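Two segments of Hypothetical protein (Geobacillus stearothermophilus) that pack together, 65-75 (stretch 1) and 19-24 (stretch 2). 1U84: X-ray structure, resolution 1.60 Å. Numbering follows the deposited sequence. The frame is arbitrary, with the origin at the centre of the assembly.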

# COMPACT_ATOMS: atom_id res chain seq x y z
N PRO A 65 -0.05 -12.07 -9.13
CA PRO A 65 -0.48 -10.71 -9.42
C PRO A 65 -1.86 -10.42 -8.80
O PRO A 65 -2.85 -11.11 -9.12
CB PRO A 65 -0.54 -10.69 -10.95
CG PRO A 65 -0.98 -12.10 -11.30
CD PRO A 65 -0.34 -13.00 -10.24
N ILE A 66 -1.93 -9.45 -7.90
CA ILE A 66 -3.19 -9.03 -7.33
C ILE A 66 -3.88 -8.22 -8.44
O ILE A 66 -3.24 -7.37 -9.07
CB ILE A 66 -3.01 -8.18 -6.04
CG1 ILE A 66 -2.35 -9.02 -4.94
CG2 ILE A 66 -4.33 -7.60 -5.59
CD1 ILE A 66 -2.09 -8.30 -3.63
N PRO A 67 -5.16 -8.48 -8.68
CA PRO A 67 -5.90 -7.71 -9.69
C PRO A 67 -5.68 -6.21 -9.51
O PRO A 67 -5.80 -5.69 -8.40
CB PRO A 67 -7.34 -8.06 -9.40
CG PRO A 67 -7.24 -9.49 -8.95
CD PRO A 67 -6.04 -9.47 -8.03
N PHE A 68 -5.39 -5.53 -10.62
CA PHE A 68 -5.17 -4.09 -10.59
C PHE A 68 -6.25 -3.32 -9.82
O PHE A 68 -5.91 -2.44 -9.02
CB PHE A 68 -4.96 -3.51 -12.00
CG PHE A 68 -4.52 -2.06 -11.99
CD1 PHE A 68 -3.18 -1.74 -11.88
CD2 PHE A 68 -5.48 -1.03 -12.04
CE1 PHE A 68 -2.76 -0.40 -11.85
CE2 PHE A 68 -5.07 0.30 -12.01
CZ PHE A 68 -3.71 0.61 -11.91
N PRO A 69 -7.55 -3.56 -10.10
CA PRO A 69 -8.56 -2.75 -9.37
C PRO A 69 -8.53 -2.92 -7.85
O PRO A 69 -8.87 -2.00 -7.13
CB PRO A 69 -9.89 -3.23 -9.96
CG PRO A 69 -9.50 -3.80 -11.37
CD PRO A 69 -8.17 -4.47 -11.09
N HIS A 70 -8.11 -4.09 -7.36
CA HIS A 70 -7.91 -4.28 -5.91
C HIS A 70 -6.76 -3.36 -5.42
O HIS A 70 -6.91 -2.70 -4.41
CB HIS A 70 -7.62 -5.76 -5.57
CG HIS A 70 -7.90 -6.10 -4.15
ND1 HIS A 70 -9.18 -6.14 -3.64
CD2 HIS A 70 -7.08 -6.45 -3.13
CE1 HIS A 70 -9.13 -6.48 -2.37
NE2 HIS A 70 -7.87 -6.66 -2.03
N CYS A 71 -5.62 -3.38 -6.13
CA CYS A 71 -4.51 -2.44 -5.86
C CYS A 71 -4.99 -0.98 -5.90
O CYS A 71 -4.59 -0.18 -5.05
CB CYS A 71 -3.39 -2.65 -6.85
SG CYS A 71 -2.70 -4.35 -6.72
N LEU A 72 -5.82 -0.64 -6.89
CA LEU A 72 -6.27 0.75 -7.04
C LEU A 72 -7.12 1.24 -5.86
O LEU A 72 -6.94 2.39 -5.45
CB LEU A 72 -7.03 0.92 -8.37
CG LEU A 72 -7.44 2.32 -8.76
CD1 LEU A 72 -6.23 3.24 -8.93
CD2 LEU A 72 -8.22 2.21 -10.06
N LYS A 73 -8.01 0.41 -5.30
CA LYS A 73 -8.77 0.81 -4.11
C LYS A 73 -7.83 1.13 -2.96
O LYS A 73 -7.98 2.15 -2.29
CB LYS A 73 -9.80 -0.24 -3.69
CG LYS A 73 -11.07 -0.21 -4.50
CD LYS A 73 -12.00 -1.34 -4.04
CE LYS A 73 -13.18 -1.49 -5.02
NZ LYS A 73 -14.12 -2.53 -4.48
N LEU A 74 -6.83 0.27 -2.75
CA LEU A 74 -5.89 0.54 -1.70
C LEU A 74 -5.15 1.85 -1.97
O LEU A 74 -5.03 2.68 -1.08
CB LEU A 74 -4.91 -0.63 -1.50
CG LEU A 74 -3.83 -0.29 -0.46
CD1 LEU A 74 -4.37 -0.10 0.95
CD2 LEU A 74 -2.77 -1.38 -0.45
N ALA A 75 -4.64 2.01 -3.18
CA ALA A 75 -3.91 3.25 -3.50
C ALA A 75 -4.76 4.48 -3.22
O ALA A 75 -4.27 5.46 -2.70
CB ALA A 75 -3.48 3.23 -4.96
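Stretch 2, residues 19-24: AWDPFG

Stretch 2 packs on stretch 1 through a small, mainly apolar contact centred on the indole of Trp-20, with two waters bridging its polar margin. The two stretches together bury 357 Å².

Stretch 1 enters as an extended segment, Pro-65 to Pro-67, and turns into a helix at Phe-68. Pro-67 is the N-cap residue, and its O accepts the N of Cys-71 at 3.2 Å. Stretch 2 carries the end of an earlier helix. Asp-21 leaves helical geometry with positive phi, and a type I turn follows from Asp-21 to Gly-24. Gly-24 also has positive phi, a conformation that suits glycine.

The chains run in opposite senses. Trp-20 lies nearest Leu-74, with CA atoms 7.6 Å apart, while Pro-22 lies nearest Ile-66, with CA atoms 7.9 Å apart.

Trp-20 points toward the helix with chi1 in t. Leu-74 covers one face of the indole: its CD2 is 3.7 Å from the centroid of the six-membered ring and 3.5 Å from Trp-20 CD2. Cys-71 sits at the ring edge, with its SG 4.1 Å from Trp-20 CH2. The His-70 ring is inclined by 22° to the five-membered ring of Trp-20 but slid aside, so the two barely overlap. The closest approach is His-70 CD2 to Trp-20 CZ2, 3.2 Å.

Ile-66 anchors the other end. Its CD1 lies 3.5 Å from both Trp-20 CH2 and Pro-22 CB, and its CG1 is 3.7 Å from Phe-23 CZ.

Water joins the polar groups. One water accepts from Trp-20 NE1 at 2.8 Å and donates to His-70 O at 2.9 Å. A second donates to Trp-20 O at 2.9 Å and hydrogen-bonds His-70 NE2 at 2.7 Å.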

# COMPACT_ATOMS: atom_id res chain seq x y z
N ALA A 19 -3.00 -4.21 7.13
CA ALA A 19 -4.39 -4.66 7.30
C ALA A 19 -5.08 -5.07 6.01
O ALA A 19 -6.02 -5.90 6.04
CB ALA A 19 -5.20 -3.61 8.04
N TRP A 20 -4.63 -4.53 4.89
CA TRP A 20 -5.11 -4.92 3.56
C TRP A 20 -5.15 -6.46 3.41
O TRP A 20 -6.14 -7.03 2.93
CB TRP A 20 -4.22 -4.30 2.49
CG TRP A 20 -4.75 -4.36 1.10
CD1 TRP A 20 -6.04 -4.06 0.68
CD2 TRP A 20 -4.00 -4.64 -0.06
NE1 TRP A 20 -6.12 -4.18 -0.69
CE2 TRP A 20 -4.87 -4.51 -1.17
CE3 TRP A 20 -2.65 -4.97 -0.28
CZ2 TRP A 20 -4.43 -4.74 -2.47
CZ3 TRP A 20 -2.22 -5.19 -1.58
CH2 TRP A 20 -3.11 -5.06 -2.67
N ASP A 21 -4.07 -7.10 3.87
CA ASP A 21 -4.01 -8.57 4.01
C ASP A 21 -4.68 -9.32 2.83
O ASP A 21 -5.65 -10.09 3.02
CB ASP A 21 -4.56 -9.02 5.38
CG ASP A 21 -4.27 -10.49 5.68
OD1 ASP A 21 -3.49 -11.13 4.93
OD2 ASP A 21 -4.83 -11.00 6.69
N PRO A 22 -4.18 -9.12 1.61
CA PRO A 22 -4.80 -9.70 0.41
C PRO A 22 -4.77 -11.22 0.36
O PRO A 22 -5.58 -11.81 -0.34
CB PRO A 22 -3.94 -9.16 -0.73
CG PRO A 22 -2.62 -8.84 -0.07
CD PRO A 22 -3.00 -8.30 1.25
N PHE A 23 -3.89 -11.85 1.14
CA PHE A 23 -3.79 -13.31 1.06
C PHE A 23 -4.20 -14.02 2.36
O PHE A 23 -3.96 -15.22 2.53
CB PHE A 23 -2.39 -13.71 0.59
CG PHE A 23 -2.06 -13.20 -0.78
CD1 PHE A 23 -2.88 -13.53 -1.87
CD2 PHE A 23 -0.97 -12.36 -0.99
CE1 PHE A 23 -2.58 -13.05 -3.16
CE2 PHE A 23 -0.68 -11.86 -2.27
CZ PHE A 23 -1.50 -12.20 -3.35
N GLY A 24 -4.81 -13.28 3.29
CA GLY A 24 -5.31 -13.90 4.53
C GLY A 24 -4.20 -14.51 5.37
O GLY A 24 -4.30 -15.62 5.89
O HOH W 1 -8.38 -3.22 -1.94
O HOH W 2 -7.55 -7.47 0.49